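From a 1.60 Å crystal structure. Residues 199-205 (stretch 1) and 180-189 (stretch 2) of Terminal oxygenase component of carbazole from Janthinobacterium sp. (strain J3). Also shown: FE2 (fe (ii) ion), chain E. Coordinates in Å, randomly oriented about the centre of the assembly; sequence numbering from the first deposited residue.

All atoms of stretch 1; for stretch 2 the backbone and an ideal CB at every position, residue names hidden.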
# COMPACT_ATOMS: atom_id res chain seq x y z
N ALA A 199 9.40 33.06 -28.96
CA ALA A 199 8.69 32.34 -30.03
C ALA A 199 8.45 30.93 -29.50
O ALA A 199 9.42 30.20 -29.23
CB ALA A 199 9.50 32.31 -31.30
N LEU A 200 7.21 30.55 -29.26
CA LEU A 200 6.94 29.13 -28.90
C LEU A 200 5.73 28.71 -29.71
O LEU A 200 4.63 29.18 -29.44
CB LEU A 200 6.67 29.01 -27.40
CG LEU A 200 6.62 27.57 -26.89
CD1 LEU A 200 8.05 27.00 -26.79
CD2 LEU A 200 5.90 27.46 -25.55
N PRO A 201 5.90 27.84 -30.72
CA PRO A 201 4.76 27.29 -31.43
C PRO A 201 4.02 26.26 -30.56
O PRO A 201 4.56 25.88 -29.53
CB PRO A 201 5.34 26.53 -32.62
CG PRO A 201 6.83 26.37 -32.33
CD PRO A 201 7.19 27.33 -31.22
N LEU A 202 2.79 25.93 -30.94
CA LEU A 202 1.98 24.86 -30.32
C LEU A 202 2.62 23.51 -30.63
O LEU A 202 2.45 22.58 -29.81
CB LEU A 202 0.55 24.89 -30.87
CG LEU A 202 -0.19 26.20 -30.61
CD1 LEU A 202 -1.59 26.09 -31.16
CD2 LEU A 202 -0.19 26.58 -29.14
N GLY A 203 3.26 23.40 -31.80
CA GLY A 203 3.87 22.18 -32.33
C GLY A 203 4.45 22.41 -33.71
O GLY A 203 4.68 23.58 -34.03
N PHE A 204 4.58 21.34 -34.49
CA PHE A 204 5.25 21.31 -35.81
C PHE A 204 4.52 20.34 -36.72
O PHE A 204 4.27 19.21 -36.31
CB PHE A 204 6.70 20.83 -35.72
CG PHE A 204 7.57 21.73 -34.90
CD1 PHE A 204 7.70 21.53 -33.54
CD2 PHE A 204 8.24 22.79 -35.49
CE1 PHE A 204 8.48 22.38 -32.78
CE2 PHE A 204 9.01 23.65 -34.72
CZ PHE A 204 9.12 23.44 -33.37
N ALA A 205 4.22 20.76 -37.95
CA ALA A 205 3.87 19.80 -39.03
C ALA A 205 5.20 19.30 -39.59
O ALA A 205 5.98 20.12 -40.08
CB ALA A 205 3.01 20.46 -40.09
N UNK A 180 10.16 15.23 -26.07
CA UNK A 180 8.95 15.09 -26.93
C UNK A 180 8.70 16.39 -27.70
O UNK A 180 8.51 17.45 -27.08
CB UNK A 180 7.72 14.74 -26.09
N UNK A 181 8.81 16.42 -29.04
CA UNK A 181 8.70 17.70 -29.73
C UNK A 181 7.32 18.37 -29.60
O UNK A 181 7.21 19.60 -29.59
CB UNK A 181 9.02 17.50 -31.21
N UNK A 182 6.25 17.59 -29.50
CA UNK A 182 4.87 18.16 -29.49
C UNK A 182 4.36 18.52 -28.09
O UNK A 182 3.33 19.23 -27.97
CB UNK A 182 3.90 17.16 -30.12
N UNK A 183 5.06 18.14 -27.01
CA UNK A 183 4.60 18.37 -25.63
C UNK A 183 4.60 19.86 -25.34
O UNK A 183 4.02 20.24 -24.34
CB UNK A 183 5.48 17.63 -24.62
N UNK A 184 5.30 20.69 -26.13
CA UNK A 184 5.43 22.14 -25.85
C UNK A 184 4.07 22.85 -25.85
O UNK A 184 4.00 23.92 -25.26
CB UNK A 184 6.35 22.80 -26.88
N UNK A 185 3.05 22.18 -26.34
CA UNK A 185 1.63 22.60 -26.16
C UNK A 185 1.34 22.91 -24.69
O UNK A 185 0.66 23.90 -24.38
CB UNK A 185 0.68 21.51 -26.66
N UNK A 186 1.88 22.12 -23.74
CA UNK A 186 1.60 22.35 -22.30
C UNK A 186 2.20 23.65 -21.79
O UNK A 186 1.83 24.06 -20.70
CB UNK A 186 2.14 21.19 -21.46
N UNK A 187 3.19 24.23 -22.50
CA UNK A 187 3.95 25.41 -22.05
C UNK A 187 3.36 26.72 -22.62
O UNK A 187 3.91 27.76 -22.32
CB UNK A 187 5.42 25.28 -22.47
N UNK A 188 2.25 26.62 -23.35
CA UNK A 188 1.68 27.76 -24.13
C UNK A 188 1.28 28.90 -23.20
O UNK A 188 1.36 30.05 -23.63
CB UNK A 188 0.46 27.31 -24.94
N UNK A 189 0.97 28.66 -21.94
CA UNK A 189 0.56 29.72 -20.98
C UNK A 189 1.66 30.03 -19.98
O UNK A 189 1.38 30.74 -18.98
CB UNK A 189 -0.70 29.30 -20.23
FE FE2 E . 8.53 20.65 -21.19

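Position 180 lies out of reach of stretch 1, so nothing visible selects a side chain. It is Asp180, just past the end of a helix; its OD1 takes weak hydrogen bonds from the backbone N of 182 and 183.

At 181 the CA-to-CB bond points toward stretch 1, and the ideal CB sits 4.8 Å from Phe204 CD1. With phi at -65°, a small apolar residue or proline would suit. The deposited residue is Pro181. Its side chain stays 4.9 Å or more from stretch 1, and its carbonyl O lies at the edge of the Phe204 ring, near the ring plane.

Position 182 points sideways, and its ideal CB is 5.5 Å from Gly203 CA. A small residue, polar or not, would fit. The deposited residue is Ser182, whose OG reaches stretch 1 through a water, hydrogen-bonded to OG at 2.9 Å and donating to Phe204 O at 2.5 Å.

Position 183 turns away from stretch 1 on the side where the iron lies, so a metal ligand is a natural reading. His183 binds FE2 through NE2 at 2.0 Å, while ND1 donates to Asp180 O at 2.8 Å, an almost straight bond that orients the ring.

Position 184 faces stretch 1 squarely. Its ideal CB is 4.4 Å from Pro201 O and 4.5 Å from Leu200 CD1, and the Phe204 ring lies farther along, so a medium apolar side chain such as leucine, isoleucine or methionine would suit. Ile184, with chi1 p and chi2 t, sends CD1 to 4.2 Å from Pro201 CG and 4.1 Å from Phe204 CE1. The same CD1 comes within 3.2 Å of Pro201 O, a tight fit. Beside this packing, one water donates to both Ile184 O and Pro201 O, bridging two backbones that share no direct hydrogen bond.

At 185 the ideal CB is 3.8 Å from Leu202 O and the bond runs sideways, leaving Leu202's side chain to be covered by an aromatic or a long aliphatic. Tyr185 does this: its CD1 is 4.2 Å from Leu202 CD2.

Position 186 points away from stretch 1, which sets no demand; it is Ile186.

Position 187 combines two cues: its ideal CB is 3.8 Å from Leu200 CD2, and the iron is within a side chain's reach. A metal-binding side chain long enough to reach the iron, such as histidine or glutamate, would suit; the deposited residue is His187, which binds FE2 through NE2 at 2.1 Å, and its CB packs 3.9 Å from Leu200 CD2.

At 188 the ideal CB is 4.3 Å from Leu202 CD2, favouring a chain with an aliphatic stem. Lys188 lays CD 4.2 Å from Leu202 CD2, then leads its end away.

Position 189 points away, free of stretch 1, and is Asp189.

Stretch 2, residues 180-189: DPSHIYIHKD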
# COMPACT_ATOMS: atom_id res chain seq x y z
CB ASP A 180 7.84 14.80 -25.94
CG ASP A 180 6.49 14.60 -26.55
OD1 ASP A 180 6.25 15.15 -27.67
OD2 ASP A 180 5.68 13.94 -25.86
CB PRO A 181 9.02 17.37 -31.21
CG PRO A 181 9.65 15.97 -31.17
CD PRO A 181 9.09 15.29 -29.94
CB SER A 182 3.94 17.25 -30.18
OG SER A 182 4.26 17.25 -31.55
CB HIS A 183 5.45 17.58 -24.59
CG HIS A 183 6.55 18.36 -23.99
ND1 HIS A 183 7.76 18.51 -24.62
CD2 HIS A 183 6.62 19.10 -22.87
CE1 HIS A 183 8.53 19.28 -23.89
NE2 HIS A 183 7.87 19.66 -22.79
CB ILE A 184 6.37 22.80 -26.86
CG1 ILE A 184 5.88 22.63 -28.29
CG2 ILE A 184 7.79 22.27 -26.63
CD1 ILE A 184 6.62 23.49 -29.29
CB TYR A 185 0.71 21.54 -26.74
CG TYR A 185 -0.75 21.92 -26.71
CD1 TYR A 185 -1.24 22.84 -27.62
CD2 TYR A 185 -1.59 21.44 -25.72
CE1 TYR A 185 -2.57 23.24 -27.56
CE2 TYR A 185 -2.90 21.85 -25.63
CZ TYR A 185 -3.39 22.75 -26.56
OH TYR A 185 -4.70 23.18 -26.50
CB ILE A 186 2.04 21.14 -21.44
CG1 ILE A 186 3.55 21.13 -21.16
CG2 ILE A 186 1.57 19.86 -22.08
CD1 ILE A 186 3.99 20.03 -20.20
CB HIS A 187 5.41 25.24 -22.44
CG HIS A 187 6.08 24.07 -21.78
ND1 HIS A 187 6.20 23.99 -20.43
CD2 HIS A 187 6.75 23.02 -22.29
CE1 HIS A 187 6.88 22.90 -20.11
NE2 HIS A 187 7.21 22.30 -21.22
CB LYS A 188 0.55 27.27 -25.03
CG LYS A 188 -0.71 26.80 -24.31
CD LYS A 188 -1.63 26.04 -25.23
CE LYS A 188 -2.90 25.57 -24.54
NZ LYS A 188 -2.62 24.48 -23.55
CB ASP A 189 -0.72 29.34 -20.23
CG ASP A 189 -1.93 29.11 -21.13
OD1 ASP A 189 -2.02 29.86 -22.10
OD2 ASP A 189 -2.74 28.19 -20.83
O HOH W 1 4.11 17.53 -34.42
O HOH W 2 3.13 25.95 -26.99
O HOH W 3 10.08 21.37 -21.81
O HOH W 4 10.06 19.08 -21.04
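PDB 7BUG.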